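Local coordinates for protein branched-chain amino acid aminotransferase (Thermoproteus uzoniensis 768-20, PDB 6THQ) that probably transfers amino groups between leucine, isoleucine or valine and 2-oxoglutarate, using pyridoxal 5'-phosphate as cofactor, in branched-chain amino acid biosynthesis, at residues G222-T227 with V258-E263. Residues are numbered along the deposited sequence; the frame is centred on the assembly and turned at random.
Sequences GITRET and VGTAAE. With PY5 (2-[O-phosphonopyridoxyl]-amino-pentanoic acid), chain E; PLP (pyridoxal-5'-phosphate), chain D.
Thr224, in the first turn of helix 223-234, packs against Val258 and Gly259 at the end of strand 254-259, and the cofactor phosphate, modelled as both PLP and its aminopentanoate adduct PY5, joins the two segments. Gly222 is the N-cap residue and lies against the phosphate, its CA 3.3 Å from PLP O4P. Next, the backbone N of Ile223 gives an almost straight bond to PLP O3P (2.7 Å, 177°), while its side chain packs on His63 and Arg66 of helix 60-74. Thr224 holds the second phosphate oxygen through its backbone N, 2.7 Å from PLP O2P, and its hydroxyl OG1 also lies within hydrogen-bonding distance of that oxygen. With OG1 beside the backbone N (chi1 -48°), both groups converge there and the methyl is left to meet the strand, CG2 lying 3.6 Å from Val258 CB. Arg225 brings its backbone N to 3.8 Å from Val258 CG2, but its extended side chain carries the guanidinium to a salt bridge with Glu241. Across the phosphate, Thr260 faces the third oxygen in the same way, its N bonded to PLP O1P at 2.9 Å and its OG1 within hydrogen-bonding distance; in the adduct, Ala261 N holds the carboxylate, 3.1 Å from PY5 OXT. The helix start and the turn after the strand thus form a phosphate-binding cup, where the helix dipole and Arg66, also bonded to the cofactor, probably help stabilise the buried negative charge.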
loop_
_atom_site.group_PDB
_atom_site.type_symbol
_atom_site.label_atom_id
_atom_site.label_comp_id
_atom_site.label_asym_id
_atom_site.label_seq_id
_atom_site.Cartn_x
_atom_site.Cartn_y
_atom_site.Cartn_z
ATOM N N GLY A 222 -0.903 -0.032 -19.152
ATOM C CA GLY A 222 -1.928 -1.048 -19.286
ATOM C C GLY A 222 -1.727 -1.882 -20.564
ATOM O O GLY A 222 -1.303 -1.352 -21.631
ATOM N N ILE A 223 -2.028 -3.175 -20.479
ATOM C CA ILE A 223 -1.880 -4.018 -21.644
ATOM C C ILE A 223 -3.129 -3.819 -22.561
ATOM O O ILE A 223 -3.035 -3.976 -23.785
ATOM C CB ILE A 223 -1.735 -5.464 -21.206
ATOM C CG1 ILE A 223 -0.558 -5.687 -20.232
ATOM C CG2 ILE A 223 -1.932 -6.402 -22.369
ATOM C CD1 ILE A 223 0.761 -6.194 -20.646
ATOM N N THR A 224 -4.283 -3.448 -22.008
ATOM C CA THR A 224 -5.384 -3.084 -22.845
ATOM C C THR A 224 -5.098 -1.820 -23.628
ATOM O O THR A 224 -5.381 -1.735 -24.836
ATOM C CB THR A 224 -6.639 -2.870 -22.039
ATOM O OG1 THR A 224 -6.768 -3.991 -21.164
ATOM C CG2 THR A 224 -7.882 -2.757 -22.940
ATOM N N ARG A 225 -4.545 -0.829 -22.933
ATOM C CA ARG A 225 -4.092 0.428 -23.522
ATOM C C ARG A 225 -3.227 0.102 -24.749
ATOM O O ARG A 225 -3.433 0.655 -25.840
ATOM C CB ARG A 225 -3.303 1.216 -22.450
ATOM C CG ARG A 225 -2.681 2.543 -22.876
ATOM C CD ARG A 225 -1.804 3.089 -21.766
ATOM N NE ARG A 225 -1.252 4.402 -22.148
ATOM C CZ ARG A 225 -0.143 4.565 -22.871
ATOM N NH1 ARG A 225 0.515 3.521 -23.231
ATOM N NH2 ARG A 225 0.301 5.767 -23.224
ATOM N N GLU A 226 -2.240 -0.763 -24.560
ATOM C CA GLU A 226 -1.339 -1.128 -25.630
ATOM C C GLU A 226 -2.084 -1.812 -26.776
ATOM O O GLU A 226 -1.880 -1.484 -27.932
ATOM C CB GLU A 226 -0.235 -2.009 -25.089
ATOM C CG GLU A 226 0.979 -2.087 -26.019
ATOM C CD GLU A 226 1.913 -3.225 -25.643
ATOM O OE1 GLU A 226 2.123 -3.415 -24.410
ATOM O OE2 GLU A 226 2.445 -3.925 -26.561
ATOM N N THR A 227 -2.982 -2.744 -26.434
ATOM C CA THR A 227 -3.859 -3.359 -27.388
ATOM C C THR A 227 -4.600 -2.329 -28.212
ATOM O O THR A 227 -4.620 -2.449 -29.429
ATOM C CB THR A 227 -4.789 -4.362 -26.673
ATOM O OG1 THR A 227 -3.935 -5.306 -26.044
ATOM C CG2 THR A 227 -5.697 -5.077 -27.632
ATOM N N VAL A 258 -10.450 1.787 -20.553
ATOM C CA VAL A 258 -9.985 0.488 -20.988
ATOM C C VAL A 258 -9.217 -0.181 -19.870
ATOM O O VAL A 258 -8.586 0.481 -19.031
ATOM C CB VAL A 258 -9.061 0.548 -22.253
ATOM C CG1 VAL A 258 -9.682 1.393 -23.358
ATOM C CG2 VAL A 258 -7.653 1.061 -21.879
ATOM N N GLY A 259 -9.269 -1.501 -19.853
ATOM C CA GLY A 259 -8.572 -2.264 -18.837
ATOM C C GLY A 259 -8.953 -3.722 -18.918
ATOM O O GLY A 259 -9.945 -4.044 -19.563
ATOM N N THR A 260 -8.164 -4.592 -18.285
ATOM C CA THR A 260 -8.456 -5.982 -18.342
ATOM C C THR A 260 -9.898 -6.292 -17.885
ATOM O O THR A 260 -10.724 -6.872 -18.633
ATOM C CB THR A 260 -7.420 -6.803 -17.622
ATOM O OG1 THR A 260 -6.171 -6.586 -18.291
ATOM C CG2 THR A 260 -7.787 -8.312 -17.739
ATOM N N ALA A 261 -10.216 -5.898 -16.669
ATOM C CA ALA A 261 -11.554 -6.074 -16.119
ATOM C C ALA A 261 -12.550 -5.223 -16.867
ATOM O O ALA A 261 -13.653 -5.703 -17.187
ATOM C CB ALA A 261 -11.579 -5.662 -14.637
ATOM N N ALA A 262 -12.184 -3.952 -17.115
ATOM C CA ALA A 262 -13.100 -2.997 -17.670
ATOM C C ALA A 262 -13.407 -3.224 -19.149
ATOM O O ALA A 262 -14.389 -2.659 -19.683
ATOM C CB ALA A 262 -12.522 -1.608 -17.524
ATOM N N GLU A 263 -12.523 -3.948 -19.819
ATOM C CA GLU A 263 -12.618 -4.085 -21.293
ATOM C C GLU A 263 -12.566 -2.722 -22.009
ATOM O O GLU A 263 -11.697 -1.909 -21.709
ATOM C CB GLU A 263 -13.870 -4.890 -21.654
ATOM C CG GLU A 263 -13.777 -6.290 -21.035
ATOM C CD GLU A 263 -14.985 -7.165 -21.280
ATOM O OE1 GLU A 263 -16.138 -6.644 -21.359
ATOM O OE2 GLU A 263 -14.761 -8.377 -21.383
HETATM N N1 PY5 E . -4.969 1.691 -14.401
HETATM C C2 PY5 E . -5.243 1.109 -13.203
HETATM C C2A PY5 E . -5.180 1.945 -11.952
HETATM C C3 PY5 E . -5.698 -0.325 -13.173
HETATM O O3 PY5 E . -6.042 -0.961 -12.005
HETATM C C4 PY5 E . -5.772 -1.057 -14.486
HETATM C C4A PY5 E . -6.224 -2.513 -14.574
HETATM C C5 PY5 E . -5.402 -0.293 -15.704
HETATM C C6 PY5 E . -5.011 1.037 -15.575
HETATM C C5A PY5 E . -5.449 -0.989 -17.062
HETATM O O4P PY5 E . -4.546 -2.105 -17.037
HETATM P P PY5 E . -4.643 -3.374 -18.025
HETATM O O1P PY5 E . -5.639 -4.286 -17.357
HETATM O O2P PY5 E . -5.240 -2.826 -19.288
HETATM O O3P PY5 E . -3.205 -3.866 -18.099
HETATM N N PY5 E . -5.900 -3.066 -13.284
HETATM C CA PY5 E . -6.928 -3.808 -12.598
HETATM C C PY5 E . -7.370 -4.801 -13.660
HETATM O O PY5 E . -6.741 -5.829 -13.425
HETATM C CB PY5 E . -7.928 -2.934 -11.786
HETATM C CG PY5 E . -7.952 -3.352 -10.309
HETATM C CD PY5 E . -9.050 -4.408 -10.153
HETATM O OXT PY5 E . -8.152 -4.648 -14.657
HETATM N N1 PLP D . -4.731 1.071 -14.239
HETATM C C2 PLP D . -4.666 0.445 -13.044
HETATM C C2A PLP D . -4.515 1.330 -11.853
HETATM C C3 PLP D . -4.824 -1.041 -12.958
HETATM O O3 PLP D . -4.799 -1.753 -11.787
HETATM C C4 PLP D . -5.003 -1.786 -14.240
HETATM C C4A PLP D . -5.138 -3.303 -14.225
HETATM C C5 PLP D . -5.032 -0.951 -15.478
HETATM C C6 PLP D . -4.898 0.435 -15.399
HETATM C C5A PLP D . -5.228 -1.556 -16.851
HETATM O O4P PLP D . -4.105 -2.336 -17.193
HETATM P P PLP D . -4.380 -3.629 -18.089
HETATM O O1P PLP D . -5.414 -4.349 -17.259
HETATM O O2P PLP D . -4.937 -3.105 -19.379
HETATM O O3P PLP D . -3.004 -4.241 -18.175
#